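PDB 5BR9: tRNA threonylcarbamoyladenosine biosynthesis protein TsaB from Pseudomonas aeruginosa, which probably takes part in making the threonylcarbamoyladenosine modification of tRNA, as a TsaB member of the KAE1/TsaD family with an actin-like ATPase fold. Local coordinates for residues T11-D16 against V60-V65; R31-Y36 against R52-E57; A21-L26 against P194-L199. One frame throughout, in Å; residues are numbered along the deposited sequence. Where two conformers were deposited one is given.

Contact 1: residues T11-D16 against V60-V65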
# COMPACT_ATOMS: atom_id res chain seq x y z
N THR A 11 13.59 19.79 -6.80
CA THR A 11 12.45 19.24 -7.51
C THR A 11 11.76 18.26 -6.57
O THR A 11 12.36 17.29 -6.14
CB THR A 11 12.88 18.57 -8.83
OG1 THR A 11 13.51 19.55 -9.67
CG2 THR A 11 11.68 18.03 -9.58
N LEU A 12 10.52 18.57 -6.21
CA LEU A 12 9.76 17.77 -5.25
C LEU A 12 8.45 17.28 -5.82
O LEU A 12 7.71 18.04 -6.44
CB LEU A 12 9.46 18.56 -3.96
CG LEU A 12 10.64 19.08 -3.13
CD1 LEU A 12 10.13 19.91 -1.94
CD2 LEU A 12 11.54 17.90 -2.66
N LEU A 13 8.14 16.01 -5.55
CA LEU A 13 6.89 15.39 -5.98
C LEU A 13 6.01 15.18 -4.74
O LEU A 13 6.48 14.71 -3.70
CB LEU A 13 7.16 14.05 -6.70
CG LEU A 13 5.97 13.25 -7.23
CD1 LEU A 13 5.26 14.04 -8.34
CD2 LEU A 13 6.40 11.86 -7.74
N ALA A 14 4.74 15.55 -4.86
CA ALA A 14 3.80 15.43 -3.76
C ALA A 14 2.54 14.70 -4.20
O ALA A 14 2.09 14.87 -5.32
CB ALA A 14 3.44 16.80 -3.20
N LEU A 15 2.02 13.84 -3.33
CA LEU A 15 0.77 13.16 -3.63
C LEU A 15 -0.09 12.93 -2.38
O LEU A 15 0.42 12.71 -1.28
CB LEU A 15 1.02 11.86 -4.37
CG LEU A 15 1.80 10.73 -3.77
CD1 LEU A 15 0.86 9.89 -2.91
CD2 LEU A 15 2.38 9.93 -4.94
N ASP A 16 -1.41 13.01 -2.55
CA ASP A 16 -2.30 12.73 -1.45
C ASP A 16 -3.50 11.88 -1.90
O ASP A 16 -4.17 12.20 -2.88
CB ASP A 16 -2.78 14.03 -0.82
CG ASP A 16 -3.37 13.79 0.56
OD1 ASP A 16 -2.62 13.94 1.55
OD2 ASP A 16 -4.55 13.42 0.67
N VAL A 60 9.17 17.06 -17.06
CA VAL A 60 10.12 16.65 -16.03
C VAL A 60 10.20 15.12 -15.95
O VAL A 60 9.17 14.43 -15.90
CB VAL A 60 9.75 17.26 -14.65
CG1 VAL A 60 10.65 16.69 -13.56
CG2 VAL A 60 9.88 18.77 -14.70
N ALA A 61 11.43 14.60 -15.94
CA ALA A 61 11.65 13.17 -15.78
C ALA A 61 11.61 12.79 -14.31
O ALA A 61 12.00 13.58 -13.45
CB ALA A 61 12.97 12.75 -16.39
N LEU A 62 11.15 11.58 -14.04
CA LEU A 62 11.08 11.08 -12.68
C LEU A 62 12.47 11.14 -12.03
O LEU A 62 12.59 11.44 -10.84
CB LEU A 62 10.52 9.64 -12.65
CG LEU A 62 10.19 9.09 -11.26
CD1 LEU A 62 9.11 9.94 -10.57
CD2 LEU A 62 9.75 7.64 -11.34
N SER A 63 13.52 10.90 -12.81
CA SER A 63 14.87 10.90 -12.25
C SER A 63 15.30 12.26 -11.70
O SER A 63 16.22 12.35 -10.89
CB SER A 63 15.89 10.43 -13.28
OG SER A 63 15.90 11.26 -14.43
N ALA A 64 14.60 13.32 -12.09
CA ALA A 64 14.93 14.68 -11.64
C ALA A 64 14.39 14.98 -10.24
O ALA A 64 14.79 15.97 -9.61
CB ALA A 64 14.38 15.71 -12.64
N VAL A 65 13.51 14.11 -9.75
CA VAL A 65 12.87 14.28 -8.43
C VAL A 65 13.85 14.06 -7.28
O VAL A 65 14.54 13.03 -7.21
CB VAL A 65 11.65 13.33 -8.31
CG1 VAL A 65 11.10 13.33 -6.89
CG2 VAL A 65 10.57 13.71 -9.33
O HOH W 1 15.89 18.42 -10.30

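Contact 2: residues R31-Y36 against R52-E57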
# COMPACT_ATOMS: atom_id res chain seq x y z
N ARG A 31 8.57 26.64 -9.55
CA ARG A 31 7.19 26.69 -10.01
C ARG A 31 6.42 25.50 -9.45
O ARG A 31 6.95 24.39 -9.40
CB ARG A 31 7.12 26.69 -11.54
CG ARG A 31 7.59 27.96 -12.20
CD ARG A 31 7.54 27.85 -13.74
NE ARG A 31 8.81 27.41 -14.33
CZ ARG A 31 9.11 26.15 -14.63
NH1 ARG A 31 8.25 25.17 -14.38
NH2 ARG A 31 10.29 25.86 -15.17
N ALA A 32 5.19 25.73 -9.02
CA ALA A 32 4.34 24.65 -8.51
C ALA A 32 3.30 24.30 -9.57
O ALA A 32 2.79 25.18 -10.26
CB ALA A 32 3.68 25.05 -7.17
N LEU A 33 3.04 23.01 -9.72
CA LEU A 33 2.05 22.51 -10.67
C LEU A 33 1.25 21.41 -9.96
O LEU A 33 1.84 20.55 -9.30
CB LEU A 33 2.73 21.98 -11.92
CG LEU A 33 1.82 21.69 -13.10
CD1 LEU A 33 1.30 22.99 -13.67
CD2 LEU A 33 2.55 20.87 -14.15
N SER A 34 -0.08 21.42 -10.06
CA SER A 34 -0.86 20.39 -9.37
C SER A 34 -2.07 19.95 -10.17
O SER A 34 -2.52 20.66 -11.07
CB SER A 34 -1.31 20.87 -7.98
OG SER A 34 -2.24 21.94 -8.07
N HIS A 35 -2.58 18.77 -9.82
CA HIS A 35 -3.84 18.29 -10.37
C HIS A 35 -4.61 17.53 -9.30
O HIS A 35 -4.03 16.86 -8.44
CB HIS A 35 -3.60 17.44 -11.62
CG HIS A 35 -3.20 18.25 -12.82
ND1 HIS A 35 -4.08 19.04 -13.52
CD2 HIS A 35 -2.00 18.39 -13.43
CE1 HIS A 35 -3.45 19.63 -14.51
NE2 HIS A 35 -2.18 19.26 -14.48
N TYR A 36 -5.92 17.68 -9.34
CA TYR A 36 -6.80 17.26 -8.27
C TYR A 36 -8.08 16.63 -8.85
O TYR A 36 -8.72 17.22 -9.72
CB TYR A 36 -7.10 18.49 -7.39
CG TYR A 36 -8.02 18.36 -6.20
CD1 TYR A 36 -7.51 18.29 -4.90
CD2 TYR A 36 -9.41 18.39 -6.35
CE1 TYR A 36 -8.35 18.21 -3.79
CE2 TYR A 36 -10.25 18.31 -5.24
CZ TYR A 36 -9.72 18.22 -3.96
OH TYR A 36 -10.56 18.15 -2.87
N ARG A 52 2.25 10.34 -13.90
CA ARG A 52 2.86 10.32 -15.23
C ARG A 52 2.45 11.59 -15.98
O ARG A 52 3.29 12.28 -16.55
CB ARG A 52 2.45 9.05 -15.99
CG ARG A 52 2.87 8.94 -17.46
CD ARG A 52 4.34 9.31 -17.72
NE ARG A 52 5.29 8.66 -16.82
CZ ARG A 52 6.53 9.10 -16.64
NH1 ARG A 52 6.93 10.18 -17.28
NH2 ARG A 52 7.36 8.47 -15.81
N ASP A 53 1.15 11.90 -15.96
CA ASP A 53 0.62 13.06 -16.67
C ASP A 53 1.21 14.37 -16.17
O ASP A 53 1.51 15.27 -16.96
CB ASP A 53 -0.91 13.12 -16.56
CG ASP A 53 -1.61 12.06 -17.40
OD1 ASP A 53 -0.94 11.36 -18.20
OD2 ASP A 53 -2.84 11.92 -17.24
N LEU A 54 1.36 14.49 -14.86
CA LEU A 54 1.89 15.70 -14.25
C LEU A 54 3.35 15.89 -14.66
O LEU A 54 3.75 16.97 -15.12
CB LEU A 54 1.78 15.63 -12.73
CG LEU A 54 2.24 16.88 -11.96
CD1 LEU A 54 1.29 18.03 -12.20
CD2 LEU A 54 2.37 16.60 -10.47
N LEU A 55 4.14 14.84 -14.51
CA LEU A 55 5.53 14.89 -14.91
C LEU A 55 5.62 15.18 -16.40
O LEU A 55 6.41 16.02 -16.82
CB LEU A 55 6.25 13.58 -14.60
CG LEU A 55 6.46 13.24 -13.13
CD1 LEU A 55 7.02 11.83 -13.07
CD2 LEU A 55 7.42 14.22 -12.50
N ASP A 56 4.77 14.54 -17.18
CA ASP A 56 4.83 14.75 -18.63
C ASP A 56 4.42 16.17 -19.02
O ASP A 56 5.03 16.75 -19.91
CB ASP A 56 3.97 13.72 -19.36
CG ASP A 56 4.63 12.35 -19.42
OD1 ASP A 56 5.74 12.18 -18.82
OD2 ASP A 56 4.06 11.45 -20.07
N GLU A 57 3.42 16.72 -18.35
CA GLU A 57 2.97 18.08 -18.64
C GLU A 57 4.06 19.12 -18.34
O GLU A 57 4.19 20.12 -19.04
CB GLU A 57 1.70 18.41 -17.85
CG GLU A 57 1.23 19.87 -17.96
CD GLU A 57 0.04 20.19 -17.05
OE1 GLU A 57 -0.33 19.35 -16.20
OE2 GLU A 57 -0.53 21.30 -17.20

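Contact 3: residues A21-L26 against P194-L199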
# COMPACT_ATOMS: atom_id res chain seq x y z
N ALA A 21 -10.62 12.44 -2.59
CA ALA A 21 -9.83 13.24 -3.52
C ALA A 21 -8.47 12.59 -3.74
O ALA A 21 -7.85 12.05 -2.82
CB ALA A 21 -9.64 14.67 -2.99
N CYS A 22 -8.02 12.62 -4.99
CA CYS A 22 -6.70 12.15 -5.35
C CYS A 22 -5.95 13.32 -5.99
O CYS A 22 -6.43 13.95 -6.93
CB CYS A 22 -6.78 10.96 -6.31
SG CYS A 22 -5.18 10.22 -6.65
N SER A 23 -4.78 13.66 -5.47
CA SER A 23 -4.10 14.82 -6.04
C SER A 23 -2.59 14.66 -6.02
O SER A 23 -2.02 13.92 -5.20
CB SER A 23 -4.52 16.10 -5.31
OG SER A 23 -4.10 16.09 -3.97
N VAL A 24 -1.95 15.33 -6.98
CA VAL A 24 -0.51 15.25 -7.16
C VAL A 24 0.01 16.65 -7.44
O VAL A 24 -0.68 17.49 -8.02
CB VAL A 24 -0.15 14.27 -8.30
CG1 VAL A 24 -0.67 12.85 -8.00
CG2 VAL A 24 -0.70 14.76 -9.64
N ALA A 25 1.23 16.93 -7.03
CA ALA A 25 1.77 18.25 -7.24
C ALA A 25 3.26 18.13 -7.45
O ALA A 25 3.89 17.14 -7.04
CB ALA A 25 1.44 19.19 -6.07
N LEU A 26 3.82 19.11 -8.15
CA LEU A 26 5.22 19.08 -8.51
C LEU A 26 5.82 20.45 -8.35
O LEU A 26 5.24 21.44 -8.83
CB LEU A 26 5.38 18.58 -9.94
CG LEU A 26 6.81 18.54 -10.45
CD1 LEU A 26 7.55 17.42 -9.76
CD2 LEU A 26 6.82 18.33 -11.93
N PRO A 194 -7.71 17.73 1.98
CA PRO A 194 -6.30 17.92 1.67
C PRO A 194 -6.06 18.13 0.18
O PRO A 194 -6.80 17.60 -0.62
CB PRO A 194 -5.65 16.62 2.14
CG PRO A 194 -6.54 16.12 3.19
CD PRO A 194 -7.93 16.48 2.74
N HIS A 195 -5.04 18.90 -0.18
CA HIS A 195 -4.72 19.19 -1.57
C HIS A 195 -3.19 19.08 -1.73
O HIS A 195 -2.43 19.65 -0.94
CB HIS A 195 -5.24 20.58 -1.92
CG HIS A 195 -5.30 20.87 -3.38
ND1 HIS A 195 -4.20 20.82 -4.20
CD2 HIS A 195 -6.33 21.30 -4.15
CE1 HIS A 195 -4.56 21.15 -5.43
NE2 HIS A 195 -5.84 21.45 -5.43
N ALA A 196 -2.74 18.33 -2.72
CA ALA A 196 -1.30 18.11 -2.92
C ALA A 196 -0.52 19.41 -3.09
O ALA A 196 0.66 19.49 -2.75
CB ALA A 196 -1.08 17.20 -4.11
N GLU A 197 -1.18 20.44 -3.61
CA GLU A 197 -0.54 21.76 -3.74
C GLU A 197 -0.05 22.29 -2.38
O GLU A 197 1.04 22.85 -2.27
CB GLU A 197 -1.50 22.77 -4.37
CG GLU A 197 -0.93 24.17 -4.41
CD GLU A 197 -1.83 25.17 -5.10
OE1 GLU A 197 -2.93 24.79 -5.55
OE2 GLU A 197 -1.43 26.35 -5.20
N ASP A 198 -0.86 22.09 -1.35
CA ASP A 198 -0.50 22.58 -0.02
C ASP A 198 0.42 21.58 0.69
O ASP A 198 1.27 21.98 1.50
CB ASP A 198 -1.77 22.87 0.77
CG ASP A 198 -2.70 23.81 0.02
OD1 ASP A 198 -2.33 25.01 -0.13
OD2 ASP A 198 -3.75 23.35 -0.46
N LEU A 199 0.27 20.30 0.36
CA LEU A 199 1.24 19.29 0.77
C LEU A 199 2.63 19.66 0.25
O LEU A 199 3.62 19.58 0.97
CB LEU A 199 0.85 17.91 0.26
CG LEU A 199 1.91 16.81 0.31
CD1 LEU A 199 2.34 16.56 1.72
CD2 LEU A 199 1.34 15.53 -0.28
O HOH W 2 -6.19 15.14 -2.41

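Contact 1: residues T11-D16 against V60-V65
Thr11 and Leu13 meet Val65 and its neighbours where strand 12-16, the central strand of the N-terminal five-stranded sheet of this ASKHA-type (actin-like) fold, begins beside the turn that leads from helix 43-58 into the parallel strand 67-71. Thr11 lies against the backbone of that turn: CB of Thr11 sits 3.3 Å from O of Ala64. CG2 of Thr11, anti to the backbone N (chi1, measured to OG1, is -60°), also lies near O of Ala64 and reaches on to CA of Val65 at 4.1 Å and CG1 of Val60 at 4.3 Å. Leu13, two residues on and on the same side of the strand, rests its CB on CG1 of Val65 at 4.0 Å, while its CD2 looks toward CD1 of Leu62, a looser apolar contact at 4.4 Å. Val51 of helix 43-58 also packs on Leu13, and Leu62 reaches Ala93 of the second subunit, so this apolar patch extends to the dimer interface. No direct hydrogen bond crosses between the segments. A water takes that place, 2.7 Å from OG1 of Thr11 and donating to O of Ala64 at 2.8 Å.

Contact 2: residues R31-Y36 against R52-E57
The edge strand 31-38 of the N-terminal sheet is packed here by helix 43-58, the two short segments running roughly antiparallel, at 147°, with their axes 9.2 Å apart. Leu54 is the apolar centre. Its CD1 reaches the strand, 3.7 Å from CD2 of Leu33 and 3.5 Å from CD2 of His35. The Leu33 and Leu54 side chains pass each other heading opposite ways, whereas the methyl comes up to the imidazole from beside it, roughly level with the ring. Three residues on, about one turn along the helix, Glu57 stretches out to meet His35 tip to tip. In the conformer given, NE2 of His35 donates to OE1 of Glu57 at 2.5 Å, shorter than usual, so the exact length is doubtful; the N-H...O angle is 154°. The acceptor lies close to the ring plane and uses its syn lone pair; ring and carboxylate planes are 32° apart. CD2 of Leu33 lies 3.8 Å from OE1 of Glu57, flanking the polar pair with a methyl group. Leu26 of strand 21-28 also packs on Leu54. At the protein surface, the carboxylate may raise the tendency of the imidazole to carry a second proton in this conformer, in which case the pair would be partly ionic.

Contact 3: residues A21-L26 against P194-L199
Ser23 turns its OG to a position between its own backbone N and carbonyl carbon (chi1 66°), from which it meets the start of helix 196-208. There it accepts a hydrogen bond from the backbone N of Ala196, 2.9 Å from OG, with an N-H...O angle of 143°. A water 2.8 Å from OG of Ser23 donates to O of Pro194, adding an indirect link to the residues before the helix. His195 is the N-cap: chi1 of -165° puts CG anti to the backbone N, and the turn of the ring about CB-CG brings ND1 to N of Glu197, from which it accepts at 3.1 Å, the donor near the ring plane. Ser23 and the imidazole thus take up successive N-H groups at the helix start, the serine from strand 21-28 and the histidine from the N-cap position of the helix itself. Ala25, on the same side of the strand as Ser23, places its CB 3.8 Å from CB of Ala196 and 3.4 Å from O of Ala196. The small side chains of Ser23, Ala25 and Ala196 are consistent with the close approach, the CA atoms of Val24 and Ala196 being 5.2 Å apart. Tyr36 of strand 31-38 stacks on the His195 ring, Arg113 of helix 103-115 forms a salt bridge with Asp198, and helix 43-58 covers the other face of strand 21-28 through Val24 and Leu26.

How the contacts relate
From the N terminus, strand 12-16 opens contact 1, strand 21-28 opens contact 3 and strand 31-38 opens contact 2; these three successive strands are neighbours in one antiparallel part of the sheet. Contact 2 closes first, at helix 43-58, and is nested within the loop that contact 1 closes at residues 60-65. It also lies inside the far longer loop of contact 3, which returns at helix 196-208; contacts 1 and 3 cross. Probable backbone hydrogen bonds join the sites: Ala14 O to Ala25 N, Leu33 O to Leu26 N, and Leu55 O to Val60 N. Strand 21-28 alternates, Ser23 and Ala25 facing helix 196-208, Val24 and Leu26 helix 43-58, so these helices pack on opposite faces of the sheet.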